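Local coordinates for fibronectin type III domain-containing protein (Simiduia agarivorans, PDB 6P2K) that probably hydrolyses the beta-1,4-glucan backbone of xyloglucan, as a glycoside hydrolase of family 74 built from beta-propellers and carrying bound zinc, at residues B[54-59]-B[682-687]; B[232-237]-B[285-290]; B[404-407]-B[412-415]. All coordinates share one frame; numbering follows the deposited sequence.

In the fold
Interaction 3 is a core contact made within one beta hairpin, between strands 403-409 and 412-417, and is the only one of the three with hydrogen bonds between its segments. The others join parts far apart in sequence by apolar side-chain touches. Interaction 1 brings the loop before strand 60-66 to helix 681-684 across 623 residues and is largely buried, whereas interaction 2 joins two loops, has charged side chains at its margin and lies partly at the surface. Interactions 2 and 3 lie on opposite sides of the chain's centre, each close to a different zinc site. The centres are about 30 Å apart for interactions 1 and 2.

Interaction 1. Residues B[54-59]-B[682-687]; sequences NLVNNR and NSVGNR. With PE3 (3,6,9,12,15,18,21,24,27,30,33,36,39-tridecaoxahentetracontane-1,41-diol), chain C.
V56 and S683 make the closest approach between loop 54-59 and segment 682-687, an apolar touch without any hydrogen bond across. V56 holds CG1 anti to its own amide nitrogen (chi1 -170°), which sends this branch to the helix, where it meets S683 CB at 3.7 Å. S683 OG is 4.0 Å from the same V56 CG1, so the serine presents its methylene more closely than its hydroxyl. A looser contact follows one residue on, V56 CG1 to V684 CG2 at 4.4 Å. One methyl of the loop thus faces two consecutive residues of the helix, and the summed buried surface is only 92 Å².

No polar bond crosses between the segments; within them, N57 OD1 accepts from R59 N at 3.1 Å, closing an Asx turn that bends the loop just before strand 60-66; the donor stands 59° above the amide carbonyl plane. In the other segment, R687 N bonds to V684 O at 2.9 Å. At the far end of the loop, N54 ND2 comes within 3.1 Å of O37 of the PE3 fragment, a polyethylene glycol that is probably a crystallisation additive.

R59 leads away to a salt bridge with D124, a zinc ligand, and also lies against F127 in a cation-pi contact. V56 N is held by H82. Between strands 50-51 and 60-66, the loop thus meets helix 681-684 over L93 of strand 92-93, on which both V56 and S683 rest, while V684 packs on Y79.

Interaction 2. Residues B[232-237]-B[285-290]; sequences PDLRYN and AVKDRF
L234, in the 3-10 segment 234-235, faces K287, the centre of a classic gamma-turn (phi/psi 74°/-53°) with a weak bond from D288 N to V286 O, and the two CA atoms are 9.0 Å apart. That separation is bridged by side chains alone. L234 and V286 reach toward each other tip to tip: L234 CD2 faces both methyls of the valine, 3.6 Å from V286 CG2 and 3.8 Å from V286 CG1. K287 adds its aliphatic part, bent at chi2 and chi4, so that K287 CE lies 4.1 Å from L234 CD2.

The leucine's turn is braced from within. D233 OD1 accepts from R235 N at 3.1 Å, an Asx turn, and D233 OD2 lies 3.1 Å from R235 NH2 over one guanidinium face, an electrostatic pairing with no N-H directed at the oxygen. Farther out, Y236 meets the ring of Y309 of a second subunit. On the other side V286 packs on D123, its side chain about 6 Å from that of the zinc ligand Q16.

The chemistry is therefore an apolar centre with a charged margin. R235 NH1 and K287 NZ are 5.3 Å apart, like charges that probably repel only weakly, with the D233 carboxylate close to R235 to offset them in part, and cohesion between the loops comes from methyl and methylene contacts.

Interaction 3. Residues B[404-407]-B[412-415]; sequences YDVA and YVIQ
A407 and I414 form the hydrogen-bonded pair of a beta hairpin, strands 403-409 and 412-417, in what is probably a blade of the second beta-propeller. The segments run antiparallel at 174°, their axes 5.0 Å apart.

Y412 comes first and contributes little across the pair. Its ring packs with W426 and its hydroxyl bonds to E424. V413 follows on the face shared with V406 and Q415. Its CG1, anti to the backbone nitrogen (chi1 -176°), meets V406 CG2 at 4.0 Å as the two valines cross obliquely, and W432 covers V413 and Q415 from outside the pair.

I414 makes both backbone bonds: I414 N gives to A407 O at 3.0 Å, nearly straight at 168°, and I414 O receives A407 N at 3.1 Å. On the opposite face from the valines, I414 CG2 touches A407 CB at 3.8 Å, and V451 of strand 447-456 packs on both residues. The carbonyl of I414 also takes a CA-H...O contact from V406 CA at 3.3 Å.

Q415 faces V406 as a non-hydrogen-bonded pair, and its amide is well held: OE1 accepts from T403 and Q417, while NE2 bonds to N10. Just beyond it, G416 faces both Y404 and D405, a classic beta bulge that inserts an extra residue into strand 403-409 next to the metal site. D405 OD2 binds a zinc ion that D513 of strand 511-516 also ligates, and its other oxygen is turned back to its own strand: D405 OD1 accepts from V406 N at 2.7 Å, on the anti side of the carboxylate, with the donor tilted somewhat out of the carboxylate plane.

Interaction 1. Residues B[54-59]-B[682-687]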
ATOM      1  N   ASN B  54     -22.161  53.342   2.641  1.00 34.77           N
ATOM      2  CA  ASN B  54     -20.767  53.729   2.826  1.00 37.83           C
ATOM      3  C   ASN B  54     -20.625  54.682   4.006  1.00 38.03           C
ATOM      4  O   ASN B  54     -21.312  55.706   4.076  1.00 38.67           O
ATOM      5  CB  ASN B  54     -20.220  54.395   1.563  1.00 40.01           C
ATOM      6  CG  ASN B  54     -20.088  53.431   0.405  1.00 44.04           C
ATOM      7  OD1 ASN B  54     -19.754  52.261   0.589  1.00 43.31           O
ATOM      8  ND2 ASN B  54     -20.347  53.920  -0.802  1.00 47.99           N
ATOM      9  N   LEU B  55     -19.725  54.350   4.923  1.00 35.80           N
ATOM     10  CA  LEU B  55     -19.387  55.212   6.044  1.00 36.06           C
ATOM     11  C   LEU B  55     -18.113  55.994   5.740  1.00 37.00           C
ATOM     12  O   LEU B  55     -17.314  55.615   4.879  1.00 36.96           O
ATOM     13  CB  LEU B  55     -19.205  54.393   7.325  1.00 33.65           C
ATOM     14  CG  LEU B  55     -20.376  53.511   7.749  1.00 29.76           C
ATOM     15  CD1 LEU B  55     -19.885  52.354   8.595  1.00 28.59           C
ATOM     16  CD2 LEU B  55     -21.403  54.331   8.512  1.00 33.68           C
ATOM     17  N   VAL B  56     -17.935  57.103   6.463  1.00 36.38           N
ATOM     18  CA  VAL B  56     -16.707  57.880   6.327  1.00 39.61           C
ATOM     19  C   VAL B  56     -15.537  57.141   6.963  1.00 38.54           C
ATOM     20  O   VAL B  56     -14.387  57.287   6.530  1.00 41.55           O
ATOM     21  CB  VAL B  56     -16.894  59.285   6.933  1.00 42.79           C
ATOM     22  CG1 VAL B  56     -15.720  60.187   6.576  1.00 46.64           C
ATOM     23  CG2 VAL B  56     -18.199  59.899   6.445  1.00 42.35           C
ATOM     24  N   ASN B  57     -15.803  56.336   7.989  1.00 34.91           N
ATOM     25  CA  ASN B  57     -14.796  55.499   8.622  1.00 37.46           C
ATOM     26  C   ASN B  57     -15.428  54.155   8.951  1.00 37.56           C
ATOM     27  O   ASN B  57     -16.557  54.099   9.447  1.00 37.74           O
ATOM     28  CB  ASN B  57     -14.232  56.157   9.885  1.00 40.72           C
ATOM     29  CG  ASN B  57     -13.301  55.243  10.649  1.00 42.39           C
ATOM     30  OD1 ASN B  57     -13.725  54.511  11.542  1.00 39.08           O
ATOM     31  ND2 ASN B  57     -12.021  55.275  10.297  1.00 44.05           N
ATOM     32  N   ASN B  58     -14.703  53.075   8.669  1.00 39.28           N
ATOM     33  CA  ASN B  58     -15.279  51.737   8.698  1.00 39.92           C
ATOM     34  C   ASN B  58     -14.952  50.955   9.967  1.00 40.65           C
ATOM     35  O   ASN B  58     -15.331  49.784  10.068  1.00 38.43           O
ATOM     36  CB  ASN B  58     -14.824  50.949   7.467  1.00 42.72           C
ATOM     37  CG  ASN B  58     -15.565  51.366   6.213  1.00 50.02           C
ATOM     38  OD1 ASN B  58     -16.732  51.760   6.269  1.00 51.76           O
ATOM     39  ND2 ASN B  58     -14.893  51.285   5.075  1.00 54.27           N
ATOM     40  N   ARG B  59     -14.279  51.571  10.936  1.00 37.25           N
ATOM     41  CA  ARG B  59     -14.063  50.943  12.240  1.00 37.16           C
ATOM     42  C   ARG B  59     -15.285  51.237  13.103  1.00 36.93           C
ATOM     43  O   ARG B  59     -15.379  52.283  13.750  1.00 41.54           O
ATOM     44  CB  ARG B  59     -12.778  51.450  12.879  1.00 38.33           C
ATOM     45  CG  ARG B  59     -12.323  50.653  14.094  1.00 38.22           C
ATOM     46  CD  ARG B  59     -10.843  50.860  14.369  1.00 41.48           C
ATOM     47  NE  ARG B  59     -10.005  50.284  13.319  1.00 45.87           N
ATOM     48  CZ  ARG B  59      -9.489  49.059  13.363  1.00 47.97           C
ATOM     49  NH1 ARG B  59      -9.723  48.274  14.405  1.00 46.56           N
ATOM     50  NH2 ARG B  59      -8.736  48.617  12.365  1.00 51.29           N
ATOM     51  N   ASN B 682     -14.615  64.883   1.766  1.00 41.86           N
ATOM     52  CA  ASN B 682     -14.783  66.197   2.369  1.00 45.38           C
ATOM     53  C   ASN B 682     -14.466  66.203   3.858  1.00 46.34           C
ATOM     54  O   ASN B 682     -14.198  67.273   4.416  1.00 48.19           O
ATOM     55  CB  ASN B 682     -16.204  66.704   2.127  1.00 49.86           C
ATOM     56  CG  ASN B 682     -16.403  67.207   0.712  1.00 56.70           C
ATOM     57  OD1 ASN B 682     -15.550  67.908   0.163  1.00 58.90           O
ATOM     58  ND2 ASN B 682     -17.530  66.847   0.110  1.00 59.70           N
ATOM     59  N   SER B 683     -14.477  65.039   4.511  1.00 44.37           N
ATOM     60  CA  SER B 683     -14.188  64.967   5.939  1.00 44.33           C
ATOM     61  C   SER B 683     -12.710  64.722   6.218  1.00 40.56           C
ATOM     62  O   SER B 683     -12.103  65.434   7.024  1.00 40.38           O
ATOM     63  CB  SER B 683     -15.032  63.871   6.599  1.00 47.58           C
ATOM     64  OG  SER B 683     -16.418  64.135   6.464  1.00 52.10           O
ATOM     65  N   VAL B 684     -12.112  63.729   5.558  1.00 36.11           N
ATOM     66  CA  VAL B 684     -10.765  63.293   5.904  1.00 36.51           C
ATOM     67  C   VAL B 684      -9.859  63.278   4.680  1.00 35.82           C
ATOM     68  O   VAL B 684      -8.716  62.812   4.755  1.00 34.99           O
ATOM     69  CB  VAL B 684     -10.798  61.906   6.569  1.00 35.49           C
ATOM     70  CG1 VAL B 684     -11.463  61.991   7.931  1.00 35.71           C
ATOM     71  CG2 VAL B 684     -11.525  60.916   5.680  1.00 32.04           C
ATOM     72  N   GLY B 685     -10.353  63.785   3.549  1.00 35.04           N
ATOM     73  CA  GLY B 685      -9.538  63.803   2.345  1.00 35.26           C
ATOM     74  C   GLY B 685      -8.258  64.600   2.500  1.00 39.23           C
ATOM     75  O   GLY B 685      -7.263  64.326   1.821  1.00 39.01           O
ATOM     76  N   ASN B 686      -8.257  65.588   3.398  1.00 41.99           N
ATOM     77  CA  ASN B 686      -7.058  66.374   3.662  1.00 44.08           C
ATOM     78  C   ASN B 686      -5.961  65.558   4.331  1.00 42.44           C
ATOM     79  O   ASN B 686      -4.804  65.992   4.337  1.00 44.84           O
ATOM     80  CB  ASN B 686      -7.415  67.575   4.531  1.00 51.99           C
ATOM     81  CG  ASN B 686      -8.286  67.194   5.703  1.00 60.48           C
ATOM     82  OD1 ASN B 686      -9.508  67.107   5.577  1.00 67.05           O
ATOM     83  ND2 ASN B 686      -7.665  66.950   6.849  1.00 62.11           N
ATOM     84  N   ARG B 687      -6.292  64.397   4.898  1.00 41.41           N
ATOM     85  CA  ARG B 687      -5.290  63.514   5.481  1.00 39.25           C
ATOM     86  C   ARG B 687      -4.830  62.413   4.537  1.00 35.68           C
ATOM     87  O   ARG B 687      -3.802  61.781   4.806  1.00 34.13           O
ATOM     88  CB  ARG B 687      -5.823  62.848   6.756  1.00 40.35           C
ATOM     89  CG  ARG B 687      -6.818  63.660   7.557  1.00 41.90           C
ATOM     90  CD  ARG B 687      -6.921  63.084   8.956  1.00 42.51           C
ATOM     91  NE  ARG B 687      -7.886  63.791   9.788  1.00 43.69           N
ATOM     92  CZ  ARG B 687      -7.704  64.048  11.079  1.00 42.77           C
ATOM     93  NH1 ARG B 687      -6.586  63.660  11.682  1.00 37.72           N
ATOM     94  NH2 ARG B 687      -8.633  64.696  11.766  1.00 45.97           N
TER
HETATM   95  O43 PE3 C 808     -28.454  49.622   0.137  1.00 74.86           O
HETATM   96  C42 PE3 C 808     -27.332  49.945  -0.687  1.00 73.57           C
HETATM   97  C41 PE3 C 808     -26.177  49.016  -0.323  1.00 73.60           C
HETATM   98  O40 PE3 C 808     -24.993  49.253  -1.106  1.00 75.36           O
HETATM   99  C39 PE3 C 808     -24.440  50.569  -0.953  1.00 74.61           C
HETATM  100  C38 PE3 C 808     -23.195  50.604  -1.831  1.00 72.74           C
HETATM  101  O37 PE3 C 808     -22.538  51.878  -1.765  1.00 72.10           O

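Interaction 2. Residues B[232-237]-B[285-290]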
ATOM      1  N   PRO B 232      -3.076  50.873  31.702  1.00 95.75           N
ATOM      2  CA  PRO B 232      -3.440  51.137  30.304  1.00 93.79           C
ATOM      3  C   PRO B 232      -3.381  49.897  29.426  1.00 89.39           C
ATOM      4  O   PRO B 232      -4.343  49.584  28.717  1.00 86.59           O
ATOM      5  CB  PRO B 232      -2.402  52.180  29.858  1.00 97.15           C
ATOM      6  CG  PRO B 232      -1.645  52.581  31.108  1.00100.87           C
ATOM      7  CD  PRO B 232      -1.757  51.427  32.043  1.00 98.81           C
ATOM      8  N   ASP B 233      -2.253  49.190  29.465  1.00 80.82           N
ATOM      9  CA  ASP B 233      -2.031  48.048  28.588  1.00 72.14           C
ATOM     10  C   ASP B 233      -2.837  46.850  29.079  1.00 67.88           C
ATOM     11  O   ASP B 233      -2.636  46.372  30.201  1.00 68.00           O
ATOM     12  CB  ASP B 233      -0.543  47.711  28.522  1.00 72.24           C
ATOM     13  CG  ASP B 233      -0.188  46.868  27.310  1.00 69.34           C
ATOM     14  OD1 ASP B 233      -1.075  46.151  26.795  1.00 66.64           O
ATOM     15  OD2 ASP B 233       0.978  46.928  26.866  1.00 69.51           O
ATOM     16  N   LEU B 234      -3.738  46.359  28.225  1.00 61.35           N
ATOM     17  CA  LEU B 234      -4.594  45.235  28.585  1.00 56.86           C
ATOM     18  C   LEU B 234      -3.820  43.932  28.729  1.00 53.65           C
ATOM     19  O   LEU B 234      -4.315  43.000  29.372  1.00 49.83           O
ATOM     20  CB  LEU B 234      -5.694  45.069  27.535  1.00 54.73           C
ATOM     21  CG  LEU B 234      -7.058  44.599  28.032  1.00 53.28           C
ATOM     22  CD1 LEU B 234      -7.763  45.711  28.794  1.00 54.63           C
ATOM     23  CD2 LEU B 234      -7.897  44.130  26.855  1.00 53.11           C
ATOM     24  N   ARG B 235      -2.624  43.842  28.145  1.00 54.72           N
ATOM     25  CA  ARG B 235      -1.849  42.610  28.221  1.00 56.21           C
ATOM     26  C   ARG B 235      -1.341  42.328  29.628  1.00 57.03           C
ATOM     27  O   ARG B 235      -1.017  41.176  29.936  1.00 59.92           O
ATOM     28  CB  ARG B 235      -0.684  42.678  27.233  1.00 62.18           C
ATOM     29  CG  ARG B 235      -1.125  43.049  25.825  1.00 70.15           C
ATOM     30  CD  ARG B 235      -0.039  42.799  24.793  1.00 77.02           C
ATOM     31  NE  ARG B 235       0.888  43.923  24.687  1.00 83.72           N
ATOM     32  CZ  ARG B 235       0.643  45.036  24.001  1.00 87.02           C
ATOM     33  NH1 ARG B 235      -0.508  45.184  23.356  1.00 84.67           N
ATOM     34  NH2 ARG B 235       1.551  46.001  23.961  1.00 90.01           N
ATOM     35  N   TYR B 236      -1.275  43.344  30.488  1.00 56.07           N
ATOM     36  CA  TYR B 236      -0.828  43.174  31.866  1.00 61.69           C
ATOM     37  C   TYR B 236      -1.897  43.600  32.864  1.00 60.56           C
ATOM     38  O   TYR B 236      -1.594  43.839  34.036  1.00 67.33           O
ATOM     39  CB  TYR B 236       0.478  43.937  32.090  1.00 66.24           C
ATOM     40  CG  TYR B 236       1.479  43.663  30.994  1.00 69.89           C
ATOM     41  CD1 TYR B 236       2.137  42.442  30.920  1.00 72.43           C
ATOM     42  CD2 TYR B 236       1.740  44.608  30.011  1.00 70.61           C
ATOM     43  CE1 TYR B 236       3.039  42.178  29.911  1.00 74.80           C
ATOM     44  CE2 TYR B 236       2.641  44.354  28.998  1.00 73.62           C
ATOM     45  CZ  TYR B 236       3.288  43.137  28.953  1.00 76.88           C
ATOM     46  OH  TYR B 236       4.187  42.878  27.945  1.00 81.33           O
ATOM     47  N   ASN B 237      -3.145  43.701  32.412  1.00 54.65           N
ATOM     48  CA  ASN B 237      -4.303  43.964  33.265  1.00 52.19           C
ATOM     49  C   ASN B 237      -5.287  42.832  32.984  1.00 49.16           C
ATOM     50  O   ASN B 237      -6.057  42.895  32.021  1.00 47.18           O
ATOM     51  CB  ASN B 237      -4.906  45.337  32.971  1.00 50.38           C
ATOM     52  CG  ASN B 237      -5.873  45.794  34.045  1.00 50.37           C
ATOM     53  OD1 ASN B 237      -6.108  45.094  35.028  1.00 52.47           O
ATOM     54  ND2 ASN B 237      -6.439  46.981  33.860  1.00 45.32           N
ATOM     55  N   ALA B 285     -15.934  38.304  28.094  1.00 30.35           N
ATOM     56  CA  ALA B 285     -14.695  38.994  28.430  1.00 33.25           C
ATOM     57  C   ALA B 285     -13.978  39.415  27.158  1.00 32.21           C
ATOM     58  O   ALA B 285     -14.268  38.922  26.064  1.00 26.34           O
ATOM     59  CB  ALA B 285     -13.771  38.113  29.277  1.00 26.65           C
ATOM     60  N   VAL B 286     -13.028  40.328  27.322  1.00 32.44           N
ATOM     61  CA  VAL B 286     -12.111  40.688  26.249  1.00 32.15           C
ATOM     62  C   VAL B 286     -10.878  39.803  26.361  1.00 31.80           C
ATOM     63  O   VAL B 286     -10.366  39.566  27.463  1.00 31.93           O
ATOM     64  CB  VAL B 286     -11.752  42.187  26.302  1.00 33.79           C
ATOM     65  CG1 VAL B 286     -11.265  42.593  27.687  1.00 32.56           C
ATOM     66  CG2 VAL B 286     -10.726  42.537  25.227  1.00 33.19           C
ATOM     67  N   LYS B 287     -10.439  39.272  25.215  1.00 31.36           N
ATOM     68  CA  LYS B 287      -9.248  38.433  25.065  1.00 34.69           C
ATOM     69  C   LYS B 287      -9.423  37.016  25.608  1.00 33.69           C
ATOM     70  O   LYS B 287      -9.173  36.047  24.883  1.00 31.19           O
ATOM     71  CB  LYS B 287      -8.026  39.090  25.717  1.00 35.54           C
ATOM     72  CG  LYS B 287      -7.438  40.244  24.921  1.00 45.39           C
ATOM     73  CD  LYS B 287      -5.919  40.286  25.038  1.00 52.57           C
ATOM     74  CE  LYS B 287      -5.379  41.678  24.739  1.00 59.67           C
ATOM     75  NZ  LYS B 287      -4.500  41.710  23.535  1.00 63.22           N
ATOM     76  N   ASP B 288      -9.842  36.876  26.865  1.00 31.57           N
ATOM     77  CA  ASP B 288      -9.829  35.574  27.525  1.00 31.14           C
ATOM     78  C   ASP B 288     -10.796  34.593  26.869  1.00 31.14           C
ATOM     79  O   ASP B 288     -11.914  34.956  26.490  1.00 30.68           O
ATOM     80  CB  ASP B 288     -10.177  35.731  29.004  1.00 38.87           C
ATOM     81  CG  ASP B 288      -9.094  36.447  29.784  1.00 46.29           C
ATOM     82  OD1 ASP B 288      -7.912  36.065  29.652  1.00 51.18           O
ATOM     83  OD2 ASP B 288      -9.422  37.393  30.524  1.00 51.02           O
ATOM     84  N   ARG B 289     -10.362  33.334  26.754  1.00 24.88           N
ATOM     85  CA  ARG B 289     -11.139  32.255  26.143  1.00 27.39           C
ATOM     86  C   ARG B 289     -11.658  31.329  27.238  1.00 31.16           C
ATOM     87  O   ARG B 289     -10.903  30.521  27.787  1.00 33.03           O
ATOM     88  CB  ARG B 289     -10.295  31.476  25.138  1.00 27.99           C
ATOM     89  CG  ARG B 289      -9.843  32.279  23.935  1.00 28.80           C
ATOM     90  CD  ARG B 289      -9.254  31.376  22.851  1.00 27.90           C
ATOM     91  NE  ARG B 289      -8.994  32.123  21.625  1.00 27.45           N
ATOM     92  CZ  ARG B 289      -9.916  32.393  20.703  1.00 28.80           C
ATOM     93  NH1 ARG B 289     -11.164  31.965  20.856  1.00 24.92           N
ATOM     94  NH2 ARG B 289      -9.587  33.090  19.625  1.00 27.05           N
ATOM     95  N   PHE B 290     -12.955  31.431  27.540  1.00 28.81           N
ATOM     96  CA  PHE B 290     -13.581  30.514  28.484  1.00 26.78           C
ATOM     97  C   PHE B 290     -15.026  30.201  28.122  1.00 27.64           C
ATOM     98  O   PHE B 290     -15.717  29.547  28.913  1.00 30.16           O
ATOM     99  CB  PHE B 290     -13.531  31.074  29.916  1.00 26.26           C
ATOM    100  CG  PHE B 290     -14.100  32.460  30.044  1.00 29.02           C
ATOM    101  CD1 PHE B 290     -15.469  32.664  30.122  1.00 29.51           C
ATOM    102  CD2 PHE B 290     -13.263  33.559  30.091  1.00 30.03           C
ATOM    103  CE1 PHE B 290     -15.989  33.936  30.235  1.00 28.76           C
ATOM    104  CE2 PHE B 290     -13.777  34.830  30.209  1.00 30.63           C
ATOM    105  CZ  PHE B 290     -15.141  35.021  30.280  1.00 31.21           C
TER

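Interaction 3. Residues B[404-407]-B[412-415]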
ATOM      1  N   TYR B 404      -2.518  38.236   2.675  1.00 17.78           N
ATOM      2  CA  TYR B 404      -1.261  38.736   2.120  1.00 17.57           C
ATOM      3  C   TYR B 404      -1.134  38.465   0.624  1.00 18.96           C
ATOM      4  O   TYR B 404      -0.648  39.320  -0.124  1.00 19.40           O
ATOM      5  CB  TYR B 404      -0.061  38.078   2.805  1.00 16.82           C
ATOM      6  CG  TYR B 404       0.170  38.347   4.278  1.00 18.47           C
ATOM      7  CD1 TYR B 404       0.778  39.521   4.709  1.00 14.67           C
ATOM      8  CD2 TYR B 404      -0.150  37.387   5.232  1.00 17.02           C
ATOM      9  CE1 TYR B 404       1.023  39.747   6.054  1.00 17.52           C
ATOM     10  CE2 TYR B 404       0.095  37.603   6.578  1.00 18.03           C
ATOM     11  CZ  TYR B 404       0.680  38.781   6.983  1.00 18.98           C
ATOM     12  OH  TYR B 404       0.923  38.989   8.318  1.00 19.16           O
ATOM     13  N   ASP B 405      -1.513  37.265   0.184  1.00 17.61           N
ATOM     14  CA  ASP B 405      -1.126  36.753  -1.125  1.00 17.35           C
ATOM     15  C   ASP B 405      -2.120  35.668  -1.519  1.00 19.43           C
ATOM     16  O   ASP B 405      -2.860  35.147  -0.677  1.00 14.82           O
ATOM     17  CB  ASP B 405       0.318  36.212  -1.099  1.00 17.65           C
ATOM     18  CG  ASP B 405       1.001  36.261  -2.469  1.00 21.78           C
ATOM     19  OD1 ASP B 405       0.271  36.409  -3.474  1.00 16.08           O
ATOM     20  OD2 ASP B 405       2.264  36.185  -2.535  1.00 21.27           O
ATOM     21  N   VAL B 406      -2.140  35.343  -2.812  1.00 18.71           N
ATOM     22  CA  VAL B 406      -3.024  34.315  -3.352  1.00 16.80           C
ATOM     23  C   VAL B 406      -2.275  33.549  -4.431  1.00 19.59           C
ATOM     24  O   VAL B 406      -1.399  34.091  -5.108  1.00 18.48           O
ATOM     25  CB  VAL B 406      -4.337  34.919  -3.914  1.00 19.17           C
ATOM     26  CG1 VAL B 406      -4.045  35.861  -5.080  1.00 15.52           C
ATOM     27  CG2 VAL B 406      -5.321  33.827  -4.328  1.00 12.35           C
ATOM     28  N   ALA B 407      -2.609  32.267  -4.573  1.00 21.47           N
ATOM     29  CA  ALA B 407      -2.105  31.445  -5.662  1.00 20.40           C
ATOM     30  C   ALA B 407      -3.207  30.492  -6.103  1.00 19.73           C
ATOM     31  O   ALA B 407      -4.013  30.036  -5.288  1.00 21.93           O
ATOM     32  CB  ALA B 407      -0.852  30.660  -5.256  1.00 16.91           C
ATOM     33  N   TYR B 412      -7.736  24.442  -7.276  1.00 19.22           N
ATOM     34  CA  TYR B 412      -7.098  24.744  -6.001  1.00 17.65           C
ATOM     35  C   TYR B 412      -6.808  26.236  -5.896  1.00 21.05           C
ATOM     36  O   TYR B 412      -6.278  26.840  -6.834  1.00 17.35           O
ATOM     37  CB  TYR B 412      -5.799  23.953  -5.851  1.00 18.26           C
ATOM     38  CG  TYR B 412      -5.037  24.273  -4.585  1.00 17.09           C
ATOM     39  CD1 TYR B 412      -5.361  23.660  -3.382  1.00 16.95           C
ATOM     40  CD2 TYR B 412      -3.989  25.187  -4.594  1.00 14.79           C
ATOM     41  CE1 TYR B 412      -4.662  23.955  -2.220  1.00 19.14           C
ATOM     42  CE2 TYR B 412      -3.293  25.490  -3.443  1.00 13.96           C
ATOM     43  CZ  TYR B 412      -3.634  24.870  -2.257  1.00 16.40           C
ATOM     44  OH  TYR B 412      -2.942  25.157  -1.103  1.00 16.75           O
ATOM     45  N   VAL B 413      -7.156  26.822  -4.750  1.00 19.17           N
ATOM     46  CA  VAL B 413      -6.823  28.201  -4.422  1.00 19.68           C
ATOM     47  C   VAL B 413      -6.298  28.227  -2.996  1.00 20.13           C
ATOM     48  O   VAL B 413      -6.818  27.523  -2.124  1.00 19.62           O
ATOM     49  CB  VAL B 413      -8.038  29.147  -4.560  1.00 17.53           C
ATOM     50  CG1 VAL B 413      -7.619  30.595  -4.306  1.00 16.22           C
ATOM     51  CG2 VAL B 413      -8.687  29.007  -5.932  1.00 15.84           C
ATOM     52  N   ILE B 414      -5.263  29.030  -2.755  1.00 14.33           N
ATOM     53  CA  ILE B 414      -4.778  29.269  -1.403  1.00 17.11           C
ATOM     54  C   ILE B 414      -4.739  30.769  -1.159  1.00 20.09           C
ATOM     55  O   ILE B 414      -4.246  31.529  -2.001  1.00 18.76           O
ATOM     56  CB  ILE B 414      -3.392  28.638  -1.153  1.00 14.17           C
ATOM     57  CG1 ILE B 414      -2.899  28.995   0.253  1.00 13.40           C
ATOM     58  CG2 ILE B 414      -2.384  29.073  -2.214  1.00 12.25           C
ATOM     59  CD1 ILE B 414      -1.769  28.119   0.749  1.00 16.14           C
ATOM     60  N   GLN B 415      -5.296  31.194  -0.026  1.00 17.58           N
ATOM     61  CA  GLN B 415      -5.076  32.526   0.522  1.00 17.99           C
ATOM     62  C   GLN B 415      -4.063  32.417   1.651  1.00 17.90           C
ATOM     63  O   GLN B 415      -4.253  31.631   2.582  1.00 19.35           O
ATOM     64  CB  GLN B 415      -6.364  33.138   1.074  1.00 19.41           C
ATOM     65  CG  GLN B 415      -7.426  33.517   0.075  1.00 17.86           C
ATOM     66  CD  GLN B 415      -8.589  34.224   0.755  1.00 20.16           C
ATOM     67  OE1 GLN B 415      -8.392  35.193   1.493  1.00 20.69           O
ATOM     68  NE2 GLN B 415      -9.804  33.731   0.529  1.00 13.95           N
TER